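Local coordinates for protein putative peptidyl-arginine deiminase (Chlorobium tepidum, PDB 1XKN) that probably hydrolyses the guanidine group of agmatine or of arginine residues, as a putative deiminase of the Porphyromonas-type peptidyl-arginine deiminase family, at residues 138-141 with 142-146; 190-193 with 194-198; 247-250 with 251-254. All blocks are in the same frame, centred on the assembly; numbering follows the deposited sequence.

In the fold
All three contacts are local, each in the last turns of a helix: contact 1 at the end of helix 131-144, contact 2 in helix 186-197, contact 3 in helix 243-253. They follow in that order along the chain, and none touches another. Centres of contacts 1 and 2 lie about 23 Å apart, those of 2 and 3 about 25 Å, and those of 1 and 3 about 40 Å, on opposite sides of the chain's centre. Contacts 1 and 2 both lean on strands 101-107 and 110-119 of one mixed sheet. Contact 3 belongs to a separate beta-alpha-beta unit, so the first two helix ends pack on a shared sheet, while the third packs on strands 201-205, 229-233 and 265-269.

Contact 1: 138-141 with 142-146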
loop_
_atom_site.group_PDB
_atom_site.type_symbol
_atom_site.label_atom_id
_atom_site.label_comp_id
_atom_site.label_asym_id
_atom_site.label_seq_id
_atom_site.Cartn_x
_atom_site.Cartn_y
_atom_site.Cartn_z
ATOM N N GLU A 138 12.600 10.653 4.437
ATOM C CA GLU A 138 13.829 11.441 4.409
ATOM C C GLU A 138 15.078 10.575 4.527
ATOM O O GLU A 138 16.080 10.830 3.860
ATOM C CB GLU A 138 13.823 12.491 5.526
ATOM C CG GLU A 138 14.931 13.522 5.350
ATOM C CD GLU A 138 14.822 14.696 6.298
ATOM O OE1 GLU A 138 15.471 15.730 6.021
ATOM O OE2 GLU A 138 14.108 14.592 7.322
ATOM N N ARG A 139 15.025 9.556 5.375
ATOM C CA ARG A 139 16.172 8.678 5.541
ATOM C C ARG A 139 16.347 7.809 4.294
ATOM O O ARG A 139 17.470 7.472 3.919
ATOM C CB ARG A 139 16.011 7.814 6.795
ATOM C CG ARG A 139 15.882 8.613 8.103
ATOM C CD ARG A 139 16.060 7.680 9.301
ATOM N NE ARG A 139 15.485 8.175 10.556
ATOM C CZ ARG A 139 15.997 9.149 11.303
ATOM N NH1 ARG A 139 17.109 9.767 10.932
ATOM N NH2 ARG A 139 15.408 9.483 12.445
ATOM N N VAL A 140 15.242 7.459 3.639
ATOM C CA VAL A 140 15.324 6.662 2.419
ATOM C C VAL A 140 15.956 7.541 1.338
ATOM O O VAL A 140 16.873 7.114 0.640
ATOM C CB VAL A 140 13.926 6.185 1.950
ATOM C CG1 VAL A 140 14.027 5.533 0.574
ATOM C CG2 VAL A 140 13.358 5.190 2.953
ATOM N N ALA A 141 15.473 8.776 1.215
ATOM C CA ALA A 141 16.005 9.705 0.222
ATOM C C ALA A 141 17.499 9.895 0.440
ATOM O O ALA A 141 18.273 9.971 -0.515
ATOM C CB ALA A 141 15.287 11.048 0.313
ATOM N N LYS A 142 17.901 9.973 1.703
ATOM C CA LYS A 142 19.308 10.144 2.038
ATOM C C LYS A 142 20.098 8.917 1.593
ATOM O O LYS A 142 21.139 9.035 0.940
ATOM C CB LYS A 142 19.465 10.344 3.547
ATOM C CG LYS A 142 20.904 10.328 4.031
ATOM C CD LYS A 142 20.967 10.519 5.532
ATOM C CE LYS A 142 22.397 10.427 6.032
ATOM N NZ LYS A 142 22.467 10.565 7.511
ATOM N N ALA A 143 19.593 7.737 1.937
ATOM C CA ALA A 143 20.266 6.491 1.580
ATOM C C ALA A 143 20.432 6.307 0.076
ATOM O O ALA A 143 21.449 5.788 -0.376
ATOM C CB ALA A 143 19.504 5.307 2.163
ATOM N N GLN A 144 19.437 6.730 -0.697
ATOM C CA GLN A 144 19.490 6.571 -2.143
ATOM C C GLN A 144 19.971 7.812 -2.884
ATOM O O GLN A 144 20.067 7.811 -4.113
ATOM C CB GLN A 144 18.116 6.158 -2.672
ATOM C CG GLN A 144 17.569 4.899 -2.024
ATOM C CD GLN A 144 16.306 4.404 -2.697
ATOM O OE1 GLN A 144 15.323 5.137 -2.809
ATOM N NE2 GLN A 144 16.324 3.154 -3.147
ATOM N N GLY A 145 20.278 8.865 -2.135
ATOM C CA GLY A 145 20.746 10.097 -2.747
ATOM C C GLY A 145 19.709 10.755 -3.639
ATOM O O GLY A 145 20.044 11.314 -4.686
ATOM N N LEU A 146 18.446 10.698 -3.231
ATOM C CA LEU A 146 17.375 11.296 -4.019
ATOM C C LEU A 146 16.842 12.569 -3.381
ATOM O O LEU A 146 16.854 12.717 -2.160
ATOM C CB LEU A 146 16.212 10.306 -4.172
ATOM C CG LEU A 146 16.487 8.986 -4.894
ATOM C CD1 LEU A 146 15.263 8.086 -4.776
ATOM C CD2 LEU A 146 16.821 9.253 -6.350
#
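The backbone of 138-141 runs on into 142-146 as the last turns of a helix, with Lys-142 N, Ala-143 N and Gln-144 N each donating to the carbonyl four residues back, the bond from Gln-144 N to Val-140 O measuring 2.9 Å. Val-140 and Gln-144, one turn apart, point the same way: Val-140 CG1, set anti to its own N (chi1 172°), lies 3.6 Å from Gln-144 OE1. The glutamine CG also rests over the helix, 3.5 Å from Val-140 O. Its amide is held from beyond the helix, OE1 by the hydroxyl of Tyr-102 and NE2 by Glu-344 OE2, which fixes the end that Val-140 touches. The helix then closes in a Schellman motif: Gly-145 turns to positive phi (64°), and the chain doubles back so that Leu-146 N binds Ala-141 O at 2.8 Å, while Gly-145 N reaches Lys-142 O at 3.2 Å. Ala-141 CB sits close by this turn, 3.4 Å from Leu-146 O. On the inner side Val-140 packs on Trp-19, Tyr-102 and Ile-115, joining the helix to strands of both mixed sheets. Lys-142 starts with CB 3.4 Å from Glu-138 O, then runs out extended, away from the helix.

Contact 2: 190-193 with 194-198; sequences EAQL and RRYLG
Gln-192 lies alongside both Arg-195 and Tyr-196, one turn further along the helix. From CB its CG stands beside the backbone N (chi1 -65°), and a bend at chi2 (-73°) swings the amide toward the following turn. CD then comes 3.8 Å from Tyr-196 CE2, and OE1 meets the ring at its edge, in plane. NE2 lies 3.6 Å from both Arg-195 CD and Tyr-196 CE2. A water bridges the two polar ends, donating to OE1 and accepting from Tyr-196 OH at 2.7 Å. Arg-195 in turn lays its CD over one face of the tyrosine ring, offset toward the rim, while Tyr-196 OH sits above the arginine's guanidinium. These residues form the final turns of helix 186-197, which Gly-198 ends with positive phi; Tyr-196 and Leu-197 face the strands of a mixed sheet, touching Met-116 and Trp-118. Elsewhere on the helix, Glu-190 and Arg-194 make an i to i+4 salt bridge: Arg-194 NH1 donates at 3.0 Å, nearly straight at 162°, to the anti lone pair of Glu-190 OE1, which lies in the guanidinium plane. A second water links the same OE1 to NH2. Trp-204 NE1 holds the other carboxylate oxygen, and Glu-200 O takes a further bond from NH2. Leu-193 CD2 meets Leu-197 CD1 at 3.9 Å.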
loop_
_atom_site.group_PDB
_atom_site.type_symbol
_atom_site.label_atom_id
_atom_site.label_comp_id
_atom_site.label_asym_id
_atom_site.label_seq_id
_atom_site.Cartn_x
_atom_site.Cartn_y
_atom_site.Cartn_z
ATOM N N GLU A 190 -7.683 18.304 -2.555
ATOM C CA GLU A 190 -7.569 17.963 -3.970
ATOM C C GLU A 190 -6.470 18.796 -4.624
ATOM O O GLU A 190 -5.714 18.290 -5.449
ATOM C CB GLU A 190 -8.890 18.190 -4.706
ATOM C CG GLU A 190 -9.888 17.062 -4.504
ATOM C CD GLU A 190 -10.983 17.055 -5.551
ATOM O OE1 GLU A 190 -10.737 17.530 -6.683
ATOM O OE2 GLU A 190 -12.081 16.542 -5.255
ATOM N N ALA A 191 -6.376 20.069 -4.252
ATOM C CA ALA A 191 -5.353 20.932 -4.827
ATOM C C ALA A 191 -3.965 20.355 -4.566
ATOM O O ALA A 191 -3.120 20.328 -5.460
ATOM C CB ALA A 191 -5.457 22.342 -4.252
ATOM N N GLN A 192 -3.729 19.888 -3.343
ATOM C CA GLN A 192 -2.432 19.312 -3.002
ATOM C C GLN A 192 -2.166 18.016 -3.760
ATOM O O GLN A 192 -1.031 17.747 -4.144
ATOM C CB GLN A 192 -2.339 19.060 -1.496
ATOM C CG GLN A 192 -2.374 20.336 -0.658
ATOM C CD GLN A 192 -1.078 21.132 -0.736
ATOM O OE1 GLN A 192 -0.312 21.193 0.229
ATOM N NE2 GLN A 192 -0.828 21.744 -1.885
ATOM N N LEU A 193 -3.203 17.211 -3.974
ATOM C CA LEU A 193 -3.027 15.958 -4.705
ATOM C C LEU A 193 -2.691 16.269 -6.158
ATOM O O LEU A 193 -1.859 15.595 -6.769
ATOM C CB LEU A 193 -4.288 15.093 -4.616
ATOM C CG LEU A 193 -4.642 14.602 -3.206
ATOM C CD1 LEU A 193 -5.981 13.884 -3.238
ATOM C CD2 LEU A 193 -3.547 13.685 -2.676
ATOM N N ARG A 194 -3.332 17.289 -6.718
ATOM C CA ARG A 194 -3.043 17.668 -8.095
ATOM C C ARG A 194 -1.624 18.216 -8.186
ATOM O O ARG A 194 -0.855 17.833 -9.068
ATOM C CB ARG A 194 -4.026 18.729 -8.592
ATOM C CG ARG A 194 -5.376 18.170 -8.980
ATOM C CD ARG A 194 -6.179 19.188 -9.771
ATOM N NE ARG A 194 -7.382 18.581 -10.331
ATOM C CZ ARG A 194 -8.485 18.322 -9.639
ATOM N NH1 ARG A 194 -8.556 18.627 -8.349
ATOM N NH2 ARG A 194 -9.516 17.740 -10.238
ATOM N N ARG A 195 -1.281 19.097 -7.253
ATOM C CA ARG A 195 0.032 19.725 -7.224
ATOM C C ARG A 195 1.210 18.773 -7.046
ATOM O O ARG A 195 2.165 18.803 -7.826
ATOM C CB ARG A 195 0.072 20.766 -6.105
ATOM C CG ARG A 195 1.427 21.426 -5.913
ATOM C CD ARG A 195 1.393 22.353 -4.714
ATOM N NE ARG A 195 2.666 23.032 -4.503
ATOM C CZ ARG A 195 2.932 23.807 -3.457
ATOM N NH1 ARG A 195 2.009 24.003 -2.522
ATOM N NH2 ARG A 195 4.119 24.386 -3.344
ATOM N N TYR A 196 1.139 17.931 -6.019
ATOM C CA TYR A 196 2.238 17.025 -5.709
ATOM C C TYR A 196 2.235 15.630 -6.338
ATOM O O TYR A 196 3.272 14.970 -6.370
ATOM C CB TYR A 196 2.371 16.920 -4.189
ATOM C CG TYR A 196 2.773 18.229 -3.529
ATOM C CD1 TYR A 196 4.007 18.819 -3.807
ATOM C CD2 TYR A 196 1.948 18.848 -2.587
ATOM C CE1 TYR A 196 4.419 19.985 -3.155
ATOM C CE2 TYR A 196 2.349 20.018 -1.932
ATOM C CZ TYR A 196 3.583 20.574 -2.216
ATOM O OH TYR A 196 4.004 21.694 -1.535
ATOM N N LEU A 197 1.087 15.180 -6.836
ATOM C CA LEU A 197 1.016 13.871 -7.472
ATOM C C LEU A 197 0.744 14.006 -8.967
ATOM O O LEU A 197 0.866 13.042 -9.719
ATOM C CB LEU A 197 -0.056 13.001 -6.807
ATOM C CG LEU A 197 0.207 12.667 -5.333
ATOM C CD1 LEU A 197 -0.886 11.750 -4.800
ATOM C CD2 LEU A 197 1.570 11.998 -5.195
ATOM N N GLY A 198 0.380 15.211 -9.390
ATOM C CA GLY A 198 0.120 15.456 -10.795
ATOM C C GLY A 198 -1.121 14.792 -11.355
ATOM O O GLY A 198 -1.226 14.594 -12.564
HETATM O O HOH W 1 -11.458 15.761 -9.285
HETATM O O HOH W 2 2.529 22.348 0.616
#

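Contact 3: 247-250 with 251-254; sequences RENY and ELLK
Lys-254 NZ donates to Tyr-250 OH at 3.0 Å, and the same hydroxyl is also hydrogen-bonded to Lys-268 NZ; if both lysines are charged, they may make the phenol more acidic. The other polar pair, one turn earlier, is the salt bridge of Arg-247 NH1 with Glu-251 OE2, 3.0 Å but bent to 124° and therefore weak as a hydrogen bond. The guanidinium and carboxylate planes stand 58° apart, and Glu-251 CG lies over one guanidinium face. OE2 also meets the edge of the Tyr-250 ring, 3.4 Å from CD2. The Lys-254/Tyr-250 and Arg-247/Glu-251 pairs are both i to i+4 contacts on helix 243-253, the connecting helix of a beta-alpha-beta unit between strands 229-233 and 265-269. Lys-254 is folded at every torsion beyond CB, curling its chain across the tyrosine instead of away from it; CG makes a CH-pi contact, 4.0 Å from the ring centroid and over the face, offset toward the rim. Tyr-250 itself packs on Ile-232 and Ile-266, and Leu-253 on the same two residues and Val-230. Further round, Asn-249 OD1 takes a hydrogen bond from Gly-206 N, while Leu-253 CG lies 3.5 Å from Asn-249 O.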
loop_
_atom_site.group_PDB
_atom_site.type_symbol
_atom_site.label_atom_id
_atom_site.label_comp_id
_atom_site.label_asym_id
_atom_site.label_seq_id
_atom_site.Cartn_x
_atom_site.Cartn_y
_atom_site.Cartn_z
ATOM N N ARG A 247 -21.654 -2.249 -0.970
ATOM C CA ARG A 247 -22.681 -2.126 -1.996
ATOM C C ARG A 247 -22.767 -0.693 -2.502
ATOM O O ARG A 247 -22.843 -0.448 -3.711
ATOM C CB ARG A 247 -24.039 -2.561 -1.436
ATOM C CG ARG A 247 -24.275 -4.057 -1.494
ATOM C CD ARG A 247 -24.495 -4.480 -2.934
ATOM N NE ARG A 247 -25.650 -3.786 -3.500
ATOM C CZ ARG A 247 -25.861 -3.616 -4.802
ATOM N NH1 ARG A 247 -24.993 -4.088 -5.687
ATOM N NH2 ARG A 247 -26.942 -2.970 -5.217
ATOM N N GLU A 248 -22.752 0.255 -1.572
ATOM C CA GLU A 248 -22.831 1.666 -1.928
ATOM C C GLU A 248 -21.641 2.065 -2.787
ATOM O O GLU A 248 -21.789 2.798 -3.762
ATOM C CB GLU A 248 -22.874 2.528 -0.664
ATOM C CG GLU A 248 -24.024 2.188 0.274
ATOM C CD GLU A 248 -24.011 3.022 1.542
ATOM O OE1 GLU A 248 -22.929 3.155 2.157
ATOM O OE2 GLU A 248 -25.083 3.528 1.934
ATOM N N ASN A 249 -20.456 1.581 -2.433
ATOM C CA ASN A 249 -19.274 1.926 -3.206
ATOM C C ASN A 249 -19.223 1.239 -4.560
ATOM O O ASN A 249 -18.704 1.805 -5.524
ATOM C CB ASN A 249 -18.011 1.640 -2.399
ATOM C CG ASN A 249 -17.791 2.666 -1.310
ATOM O OD1 ASN A 249 -17.891 3.866 -1.557
ATOM N ND2 ASN A 249 -17.491 2.206 -0.099
ATOM N N TYR A 250 -19.765 0.027 -4.644
ATOM C CA TYR A 250 -19.787 -0.690 -5.912
ATOM C C TYR A 250 -20.704 0.063 -6.871
ATOM O O TYR A 250 -20.341 0.316 -8.020
ATOM C CB TYR A 250 -20.309 -2.121 -5.731
ATOM C CG TYR A 250 -20.603 -2.810 -7.046
ATOM C CD1 TYR A 250 -19.569 -3.250 -7.876
ATOM C CD2 TYR A 250 -21.916 -2.962 -7.495
ATOM C CE1 TYR A 250 -19.838 -3.819 -9.122
ATOM C CE2 TYR A 250 -22.192 -3.526 -8.738
ATOM C CZ TYR A 250 -21.152 -3.950 -9.546
ATOM O OH TYR A 250 -21.424 -4.483 -10.787
ATOM N N GLU A 251 -21.894 0.421 -6.397
ATOM C CA GLU A 251 -22.836 1.148 -7.235
ATOM C C GLU A 251 -22.260 2.504 -7.630
ATOM O O GLU A 251 -22.465 2.970 -8.751
ATOM C CB GLU A 251 -24.175 1.322 -6.514
ATOM C CG GLU A 251 -24.971 0.025 -6.361
ATOM C CD GLU A 251 -25.193 -0.690 -7.685
ATOM O OE1 GLU A 251 -25.444 -0.009 -8.703
ATOM O OE2 GLU A 251 -25.133 -1.940 -7.712
ATOM N N LEU A 252 -21.528 3.133 -6.715
ATOM C CA LEU A 252 -20.918 4.424 -7.010
ATOM C C LEU A 252 -19.893 4.252 -8.130
ATOM O O LEU A 252 -19.869 5.027 -9.088
ATOM C CB LEU A 252 -20.238 4.995 -5.763
ATOM C CG LEU A 252 -19.547 6.355 -5.911
ATOM C CD1 LEU A 252 -20.538 7.403 -6.407
ATOM C CD2 LEU A 252 -18.966 6.770 -4.571
ATOM N N LEU A 253 -19.047 3.233 -8.017
ATOM C CA LEU A 253 -18.039 2.977 -9.041
ATOM C C LEU A 253 -18.660 2.739 -10.408
ATOM O O LEU A 253 -18.066 3.075 -11.434
ATOM C CB LEU A 253 -17.183 1.767 -8.654
ATOM C CG LEU A 253 -16.011 2.081 -7.725
ATOM C CD1 LEU A 253 -15.462 0.798 -7.136
ATOM C CD2 LEU A 253 -14.932 2.826 -8.505
ATOM N N LYS A 254 -19.854 2.158 -10.427
ATOM C CA LYS A 254 -20.528 1.878 -11.688
ATOM C C LYS A 254 -21.025 3.144 -12.390
ATOM O O LYS A 254 -21.509 3.079 -13.518
ATOM C CB LYS A 254 -21.689 0.902 -11.458
ATOM C CG LYS A 254 -21.238 -0.518 -11.115
ATOM C CD LYS A 254 -20.650 -1.237 -12.324
ATOM C CE LYS A 254 -21.732 -1.594 -13.335
ATOM N NZ LYS A 254 -22.708 -2.576 -12.776
#